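Chloroplastic group IIB intron splicing facilitator CRS2, chloroplastic (Zea mays, PDB 1RYB) is required for splicing of chloroplast group IIB introns, forming complexes with CAF1 or CAF2, and lacks peptidyl-tRNA hydrolase activity despite belonging to that enzyme family. Local coordinates at residues W18-L23 against G65-V70; M41-A46 against I51-I56. All coordinates share one frame; numbering follows the deposited sequence.

Contact 1: residues W18-L23 against G65-V70; sequences WLIAGL and GSIGEV
Trp-18 and Val-70 meet where the first strand of the peptidyl-tRNA hydrolase fold passes the end of a tight beta-hairpin. The hairpin joins strands 60-67 and 70-77. In the mixed sheet, strand 70-77 lies between 60-67 and 18-22, as the backbone bonding of Trp-18 to Pro-71 and Leu-73, and of Ile-20 to Leu-73, establishes. Ile-67 therefore reaches strand 18-22 across an intervening strand, whereas Val-70 opens the adjacent one. The hairpin is closed by two backbone bonds, Ile-67 N to Val-70 O and Val-70 N to Ile-67 O, both 2.8 Å, around a type II' turn. Gly-68 sits at its first corner with a positive phi of 63°.

The contact itself is apolar and small, 117 Å² summed over both sides, and Val-70 and Trp-18 supply the largest shares. With chi1 at -172°, Val-70 sends CG1 away from its own backbone N and into the five-membered part of the indole, at 3.5 Å from Trp-18 CD1. The methyl comes in obliquely to the ring, while Val-70 CG2 stays 5.5 Å from Trp-18 CD1. The indole is gripped elsewhere too: it stacks on the ring of His-101 and touches Leu-189 and Val-190 of helix 169-192. That helix also meets Ile-67 and Val-70 on this face of the sheet, while helix 84-94 packs against Leu-19 on the other.

Two residues along the strand, Ile-20 provides the second touching point. Extended outer chains bring Ile-20 CD1 and Ile-67 CD1 to 4.0 Å, beside Val-72 of the intervening strand, which Ile-67 touches. Back at the indole, Val-70 CG1 is slightly farther from the ring nitrogen, 4.1 Å from Trp-18 NE1.

Contact 2: residues M41-A46 against I51-I56; sequences MVDRIA and ITMNTI
Ala-46 and Ile-51 join the last part of helix 37-48 to the chain that leaves it, and the evidence is one well-formed backbone bond. Ile-51 N donates to Ala-46 O at 2.9 Å with a nearly straight N-H...O angle of 172°, although the donor lies 26° from the carbonyl plane. Spanning five residues, it reaches one farther than an alpha-helical bond and ties the outgoing chain back to the helix. Beside it, Ala-46 CB and Ile-51 CB approach to 4.4 Å.

The dense part is gathered around Met-53 and Ala-46, the two residues that lose most surface here. Met-53 is the centre of an inverse gamma turn and points at the helix. Its thioether bends at the sulfur, chi3 -88°, and turns the terminal methyl against the helix surface formed by Val-42, Asp-43 and Ala-46. There Met-53 CE lies 3.7 Å from Ala-46 CB and also 3.7 Å from Val-42 O, whereas Val-42 CG2 is a looser neighbour at 4.3 Å from Met-53 CE.

Toward solvent less surface is shared. Asp-43, at the partly exposed margin, buries little, though its one approach is close: it starts off away from the partner chain, but its carboxylate swings back, leaving Asp-43 OD1 3.4 Å from Met-53 CE with the two side chains nearly perpendicular. OD1 has its polar partner in Lys-76 NZ, a salt bridge; the methyl merely lies alongside. Exposed Thr-52 points outward.

Under this join lies strand 70-77, whose Val-72 and Val-74 touch Ile-51 and whose Val-74 also touches Met-53. Strand 102-108 meets the helix through Ile-105 against Val-42 and Ile-45, helix 169-192 covers Ile-45, and Asn-54 and Thr-55 both face Leu-62 of strand 60-67, a classic beta bulge.

Contact 2 is nested within the loop closed by contact 1, and their centres lie about 10 Å apart. They touch at two places. Val-42 CG1 packs 3.4 Å from Gly-22 N, setting helix 37-48 against the strand that precedes it, and Ile-51 CG1 comes to 3.8 Å from Gly-65 CA, linking the chain after the helix to the hairpin arm. Contact 1 is away from the sites inferred from related hydrolases. In contact 2, about 11 Å separates the side chains of Asp-43 and Tyr-30, a tRNA-binding position by similarity, and likewise those of Val-42 and Asp-107, which by similarity stabilises the basic form of the active-site histidine, although CRS2 has no hydrolase activity.

Contact 1: residues W18-L23 against G65-V70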
ATOM      1  N   TRP A  18      -0.100  -8.471 -11.560  1.00 13.01           N
ATOM      2  CA  TRP A  18       0.031  -7.270 -10.731  1.00 12.74           C
ATOM      3  C   TRP A  18       0.745  -7.614  -9.448  1.00  9.10           C
ATOM      4  O   TRP A  18       0.660  -8.736  -8.939  1.00  9.80           O
ATOM      5  CB  TRP A  18      -1.322  -6.644 -10.316  1.00 11.09           C
ATOM      6  CG  TRP A  18      -1.984  -5.887 -11.441  1.00 11.67           C
ATOM      7  CD1 TRP A  18      -2.482  -6.441 -12.625  1.00 11.58           C
ATOM      8  CD2 TRP A  18      -2.270  -4.478 -11.488  1.00 10.14           C
ATOM      9  NE1 TRP A  18      -3.025  -5.454 -13.393  1.00 14.22           N
ATOM     10  CE2 TRP A  18      -2.889  -4.227 -12.735  1.00 13.49           C
ATOM     11  CE3 TRP A  18      -2.002  -3.398 -10.634  1.00 12.24           C
ATOM     12  CZ2 TRP A  18      -3.379  -2.954 -13.047  1.00 19.64           C
ATOM     13  CZ3 TRP A  18      -2.394  -2.095 -11.043  1.00 13.09           C
ATOM     14  CH2 TRP A  18      -3.057  -1.900 -12.219  1.00 11.66           C
ATOM     15  N   LEU A  19       1.420  -6.604  -8.908  1.00 12.01           N
ATOM     16  CA  LEU A  19       2.046  -6.768  -7.616  1.00 11.48           C
ATOM     17  C   LEU A  19       1.415  -5.699  -6.775  1.00 15.77           C
ATOM     18  O   LEU A  19       1.558  -4.548  -7.086  1.00 13.09           O
ATOM     19  CB  LEU A  19       3.575  -6.620  -7.745  1.00 10.89           C
ATOM     20  CG  LEU A  19       4.395  -6.869  -6.456  1.00  9.38           C
ATOM     21  CD1 LEU A  19       5.883  -6.718  -6.888  1.00 12.46           C
ATOM     22  CD2 LEU A  19       4.117  -5.708  -5.476  1.00 12.57           C
ATOM     23  N   ILE A  20       0.667  -6.090  -5.744  1.00  7.28           N
ATOM     24  CA  ILE A  20      -0.038  -5.179  -4.918  1.00  5.16           C
ATOM     25  C   ILE A  20       0.677  -5.120  -3.602  1.00  9.79           C
ATOM     26  O   ILE A  20       0.629  -6.103  -2.777  1.00 11.32           O
ATOM     27  CB  ILE A  20      -1.525  -5.673  -4.766  1.00  8.85           C
ATOM     28  CG1 ILE A  20      -2.256  -5.681  -6.169  1.00  8.53           C
ATOM     29  CG2 ILE A  20      -2.278  -4.737  -3.775  1.00 11.67           C
ATOM     30  CD1 ILE A  20      -3.550  -6.406  -6.137  1.00 18.68           C
ATOM     31  N   ALA A  21       1.334  -3.975  -3.349  1.00  8.95           N
ATOM     32  CA  ALA A  21       2.172  -3.894  -2.125  1.00  7.32           C
ATOM     33  C   ALA A  21       1.685  -2.845  -1.160  1.00 16.65           C
ATOM     34  O   ALA A  21       1.421  -1.752  -1.563  1.00 12.26           O
ATOM     35  CB  ALA A  21       3.640  -3.567  -2.542  1.00 11.27           C
ATOM     36  N   GLY A  22       1.528  -3.227   0.106  1.00 10.29           N
ATOM     37  CA  GLY A  22       1.101  -2.298   1.153  1.00  6.06           C
ATOM     38  C   GLY A  22       2.340  -2.066   2.046  1.00 10.59           C
ATOM     39  O   GLY A  22       3.069  -3.049   2.393  1.00 12.37           O
ATOM     40  N   LEU A  23       2.645  -0.758   2.319  1.00 10.98           N
ATOM     41  CA  LEU A  23       3.797  -0.332   3.103  1.00 10.58           C
ATOM     42  C   LEU A  23       3.536  -0.350   4.609  1.00 13.42           C
ATOM     43  O   LEU A  23       2.412  -0.071   5.098  1.00 11.60           O
ATOM     44  CB  LEU A  23       4.256   1.045   2.661  1.00  7.74           C
ATOM     45  CG  LEU A  23       4.571   1.033   1.163  1.00 10.06           C
ATOM     46  CD1 LEU A  23       5.287   2.316   0.814  1.00 11.98           C
ATOM     47  CD2 LEU A  23       5.533  -0.143   0.836  1.00 12.09           C
ATOM     48  N   GLY A  65      -2.236 -15.142  -5.907  1.00 11.97           N
ATOM     49  CA  GLY A  65      -3.574 -15.529  -6.222  1.00 10.83           C
ATOM     50  C   GLY A  65      -4.046 -14.765  -7.469  1.00 14.26           C
ATOM     51  O   GLY A  65      -3.302 -14.495  -8.383  1.00 15.38           O
ATOM     52  N   SER A  66      -5.285 -14.506  -7.522  1.00 13.59           N
ATOM     53  CA  SER A  66      -5.831 -13.722  -8.632  1.00 22.91           C
ATOM     54  C   SER A  66      -7.022 -12.864  -8.202  1.00 20.18           C
ATOM     55  O   SER A  66      -7.655 -13.071  -7.144  1.00 15.45           O
ATOM     56  CB  SER A  66      -6.184 -14.577  -9.826  1.00 21.35           C
ATOM     57  OG  SER A  66      -7.024 -15.571  -9.360  1.00 23.14           O
ATOM     58  N   ILE A  67      -7.256 -11.860  -9.036  1.00 13.81           N
ATOM     59  CA  ILE A  67      -8.420 -10.955  -8.935  1.00 18.12           C
ATOM     60  C   ILE A  67      -9.143 -11.177 -10.264  1.00 19.36           C
ATOM     61  O   ILE A  67      -8.528 -10.927 -11.357  1.00 18.75           O
ATOM     62  CB  ILE A  67      -8.044  -9.466  -8.755  1.00 19.71           C
ATOM     63  CG1 ILE A  67      -7.375  -9.264  -7.379  1.00 20.60           C
ATOM     64  CG2 ILE A  67      -9.300  -8.549  -8.911  1.00 22.40           C
ATOM     65  CD1 ILE A  67      -7.221  -7.780  -7.037  1.00 15.73           C
ATOM     66  N   GLY A  68     -10.348 -11.820 -10.241  1.00 16.78           N
ATOM     67  CA  GLY A  68     -10.903 -12.130 -11.524  1.00 15.69           C
ATOM     68  C   GLY A  68      -9.918 -13.099 -12.187  1.00 19.05           C
ATOM     69  O   GLY A  68      -9.422 -14.024 -11.522  1.00 23.04           O
ATOM     70  N   GLU A  69      -9.626 -12.908 -13.469  1.00 21.38           N
ATOM     71  CA  GLU A  69      -8.698 -13.725 -14.244  1.00 21.81           C
ATOM     72  C   GLU A  69      -7.293 -13.188 -14.194  1.00 16.95           C
ATOM     73  O   GLU A  69      -6.410 -13.700 -14.859  1.00 24.22           O
ATOM     74  CB  GLU A  69      -9.142 -13.844 -15.744  1.00 30.01           C
ATOM     75  CG  GLU A  69     -10.575 -14.454 -15.871  1.00 71.52           C
ATOM     76  CD  GLU A  69     -11.283 -14.200 -17.204  1.00100.00           C
ATOM     77  OE1 GLU A  69     -10.711 -13.812 -18.226  1.00 56.47           O
ATOM     78  OE2 GLU A  69     -12.577 -14.526 -17.174  1.00100.00           O
ATOM     79  N   VAL A  70      -7.086 -12.123 -13.407  1.00 13.91           N
ATOM     80  CA  VAL A  70      -5.752 -11.530 -13.380  1.00 16.51           C
ATOM     81  C   VAL A  70      -4.942 -12.103 -12.220  1.00 11.28           C
ATOM     82  O   VAL A  70      -5.334 -12.025 -11.072  1.00 14.44           O
ATOM     83  CB  VAL A  70      -5.829  -9.949 -13.191  1.00 10.79           C
ATOM     84  CG1 VAL A  70      -4.460  -9.264 -13.363  1.00 11.80           C
ATOM     85  CG2 VAL A  70      -6.843  -9.374 -14.179  1.00 15.59           C
TER

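Contact 2: residues M41-A46 against I51-I56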
ATOM      1  N   MET A  41      -4.712  -2.484   4.432  1.00  8.97           N
ATOM      2  CA  MET A  41      -5.441  -2.557   3.146  1.00  9.88           C
ATOM      3  C   MET A  41      -5.118  -3.836   2.405  1.00  7.94           C
ATOM      4  O   MET A  41      -6.006  -4.498   1.887  1.00 11.43           O
ATOM      5  CB  MET A  41      -5.136  -1.341   2.228  1.00 10.12           C
ATOM      6  CG  MET A  41      -5.969  -1.300   0.949  1.00  9.21           C
ATOM      7  SD  MET A  41      -7.710  -0.966   1.279  1.00 12.01           S
ATOM      8  CE  MET A  41      -7.664   0.824   1.616  1.00 18.99           C
ATOM      9  N   VAL A  42      -3.826  -4.130   2.266  1.00  8.05           N
ATOM     10  CA  VAL A  42      -3.472  -5.372   1.611  1.00 12.31           C
ATOM     11  C   VAL A  42      -4.008  -6.619   2.386  1.00  9.88           C
ATOM     12  O   VAL A  42      -4.405  -7.607   1.779  1.00 10.41           O
ATOM     13  CB  VAL A  42      -1.995  -5.491   1.154  1.00 16.95           C
ATOM     14  CG1 VAL A  42      -1.667  -4.337   0.225  1.00 14.70           C
ATOM     15  CG2 VAL A  42      -1.030  -5.551   2.301  1.00 10.89           C
ATOM     16  N   ASP A  43      -4.034  -6.568   3.683  1.00  9.38           N
ATOM     17  CA  ASP A  43      -4.602  -7.690   4.412  1.00 14.92           C
ATOM     18  C   ASP A  43      -6.023  -7.877   4.049  1.00 14.71           C
ATOM     19  O   ASP A  43      -6.498  -8.970   3.942  1.00 13.12           O
ATOM     20  CB  ASP A  43      -4.543  -7.506   5.943  1.00 15.54           C
ATOM     21  CG  ASP A  43      -3.133  -7.758   6.487  1.00 18.14           C
ATOM     22  OD1 ASP A  43      -2.316  -8.465   5.948  1.00 13.27           O
ATOM     23  OD2 ASP A  43      -2.913  -7.154   7.637  1.00 23.32           O
ATOM     24  N   ARG A  44      -6.702  -6.788   3.882  1.00 13.95           N
ATOM     25  CA  ARG A  44      -8.113  -6.819   3.552  1.00 11.90           C
ATOM     26  C   ARG A  44      -8.311  -7.280   2.139  1.00 13.27           C
ATOM     27  O   ARG A  44      -9.210  -8.055   1.840  1.00 15.79           O
ATOM     28  CB  ARG A  44      -8.743  -5.451   3.838  1.00 18.28           C
ATOM     29  CG  ARG A  44     -10.195  -5.381   3.431  1.00 33.86           C
ATOM     30  CD  ARG A  44     -11.143  -6.288   4.253  1.00 31.24           C
ATOM     31  NE  ARG A  44     -12.516  -6.154   3.710  1.00 32.77           N
ATOM     32  CZ  ARG A  44     -13.073  -6.887   2.723  1.00 23.08           C
ATOM     33  NH1 ARG A  44     -12.486  -7.939   2.144  1.00 26.90           N
ATOM     34  NH2 ARG A  44     -14.294  -6.564   2.325  1.00 28.51           N
ATOM     35  N   ILE A  45      -7.451  -6.849   1.223  1.00 10.56           N
ATOM     36  CA  ILE A  45      -7.577  -7.330  -0.161  1.00  9.61           C
ATOM     37  C   ILE A  45      -7.314  -8.835  -0.205  1.00 13.73           C
ATOM     38  O   ILE A  45      -8.061  -9.626  -0.843  1.00 11.61           O
ATOM     39  CB  ILE A  45      -6.620  -6.577  -1.089  1.00 14.51           C
ATOM     40  CG1 ILE A  45      -7.132  -5.120  -1.191  1.00  9.35           C
ATOM     41  CG2 ILE A  45      -6.490  -7.238  -2.483  1.00 12.74           C
ATOM     42  CD1 ILE A  45      -6.046  -4.190  -1.718  1.00  9.36           C
ATOM     43  N   ALA A  46      -6.296  -9.239   0.481  1.00  9.63           N
ATOM     44  CA  ALA A  46      -5.939 -10.647   0.500  1.00 11.88           C
ATOM     45  C   ALA A  46      -7.063 -11.469   1.035  1.00 12.63           C
ATOM     46  O   ALA A  46      -7.443 -12.510   0.492  1.00 14.13           O
ATOM     47  CB  ALA A  46      -4.690 -10.878   1.336  1.00 11.36           C
ATOM     48  N   ILE A  51      -6.636 -15.035  -0.588  1.00 19.02           N
ATOM     49  CA  ILE A  51      -5.198 -15.234  -0.711  1.00 19.78           C
ATOM     50  C   ILE A  51      -4.561 -15.336   0.661  1.00 25.58           C
ATOM     51  O   ILE A  51      -4.826 -14.551   1.552  1.00 17.80           O
ATOM     52  CB  ILE A  51      -4.481 -14.163  -1.584  1.00 11.39           C
ATOM     53  CG1 ILE A  51      -5.020 -14.120  -2.992  1.00 11.89           C
ATOM     54  CG2 ILE A  51      -3.007 -14.464  -1.641  1.00 16.64           C
ATOM     55  CD1 ILE A  51      -4.656 -12.782  -3.700  1.00 15.36           C
ATOM     56  N   THR A  52      -3.713 -16.332   0.863  1.00 17.04           N
ATOM     57  CA  THR A  52      -3.078 -16.432   2.159  1.00 20.80           C
ATOM     58  C   THR A  52      -1.610 -15.887   2.055  1.00 16.85           C
ATOM     59  O   THR A  52      -0.853 -16.253   1.097  1.00 17.38           O
ATOM     60  CB  THR A  52      -3.261 -17.876   2.745  1.00 55.58           C
ATOM     61  OG1 THR A  52      -3.950 -18.697   1.785  1.00 62.21           O
ATOM     62  CG2 THR A  52      -4.137 -17.821   4.014  1.00 39.15           C
ATOM     63  N   MET A  53      -1.256 -14.896   2.915  1.00 14.02           N
ATOM     64  CA  MET A  53       0.042 -14.264   2.775  1.00 17.67           C
ATOM     65  C   MET A  53       1.160 -15.026   3.555  1.00 28.81           C
ATOM     66  O   MET A  53       1.768 -14.519   4.487  1.00 24.91           O
ATOM     67  CB  MET A  53      -0.024 -12.736   2.937  1.00 26.34           C
ATOM     68  CG  MET A  53      -0.589 -11.957   1.675  1.00  8.39           C
ATOM     69  SD  MET A  53      -0.136 -10.257   1.936  1.00 34.54           S
ATOM     70  CE  MET A  53      -1.563  -9.736   2.879  1.00 40.74           C
ATOM     71  N   ASN A  54       1.456 -16.263   3.138  1.00 13.12           N
ATOM     72  CA  ASN A  54       2.413 -17.044   3.855  1.00 21.60           C
ATOM     73  C   ASN A  54       3.679 -17.464   3.090  1.00 22.01           C
ATOM     74  O   ASN A  54       4.365 -18.411   3.487  1.00 19.30           O
ATOM     75  CB  ASN A  54       1.706 -18.226   4.508  1.00 19.46           C
ATOM     76  CG  ASN A  54       1.228 -19.254   3.481  1.00 33.86           C
ATOM     77  OD1 ASN A  54       1.198 -19.008   2.214  1.00 36.52           O
ATOM     78  ND2 ASN A  54       0.955 -20.464   4.002  1.00 42.94           N
ATOM     79  N   THR A  55       4.038 -16.706   2.073  1.00 12.77           N
ATOM     80  CA  THR A  55       5.270 -16.993   1.395  1.00  9.29           C
ATOM     81  C   THR A  55       6.261 -15.999   1.854  1.00 15.53           C
ATOM     82  O   THR A  55       5.953 -14.801   1.920  1.00 15.69           O
ATOM     83  CB  THR A  55       5.093 -16.887  -0.106  1.00 15.27           C
ATOM     84  OG1 THR A  55       4.210 -17.919  -0.458  1.00 17.07           O
ATOM     85  CG2 THR A  55       6.430 -17.124  -0.772  1.00 12.97           C
ATOM     86  N   ILE A  56       7.451 -16.494   2.243  1.00  9.76           N
ATOM     87  CA  ILE A  56       8.548 -15.641   2.645  1.00  9.06           C
ATOM     88  C   ILE A  56       9.516 -15.524   1.488  1.00 16.41           C
ATOM     89  O   ILE A  56      10.044 -16.532   1.051  1.00 12.00           O
ATOM     90  CB  ILE A  56       9.259 -16.188   3.890  1.00 11.54           C
ATOM     91  CG1 ILE A  56       8.311 -15.891   5.114  1.00 11.83           C
ATOM     92  CG2 ILE A  56      10.625 -15.447   4.019  1.00  9.38           C
ATOM     93  CD1 ILE A  56       8.774 -16.449   6.466  1.00 13.33           C
TER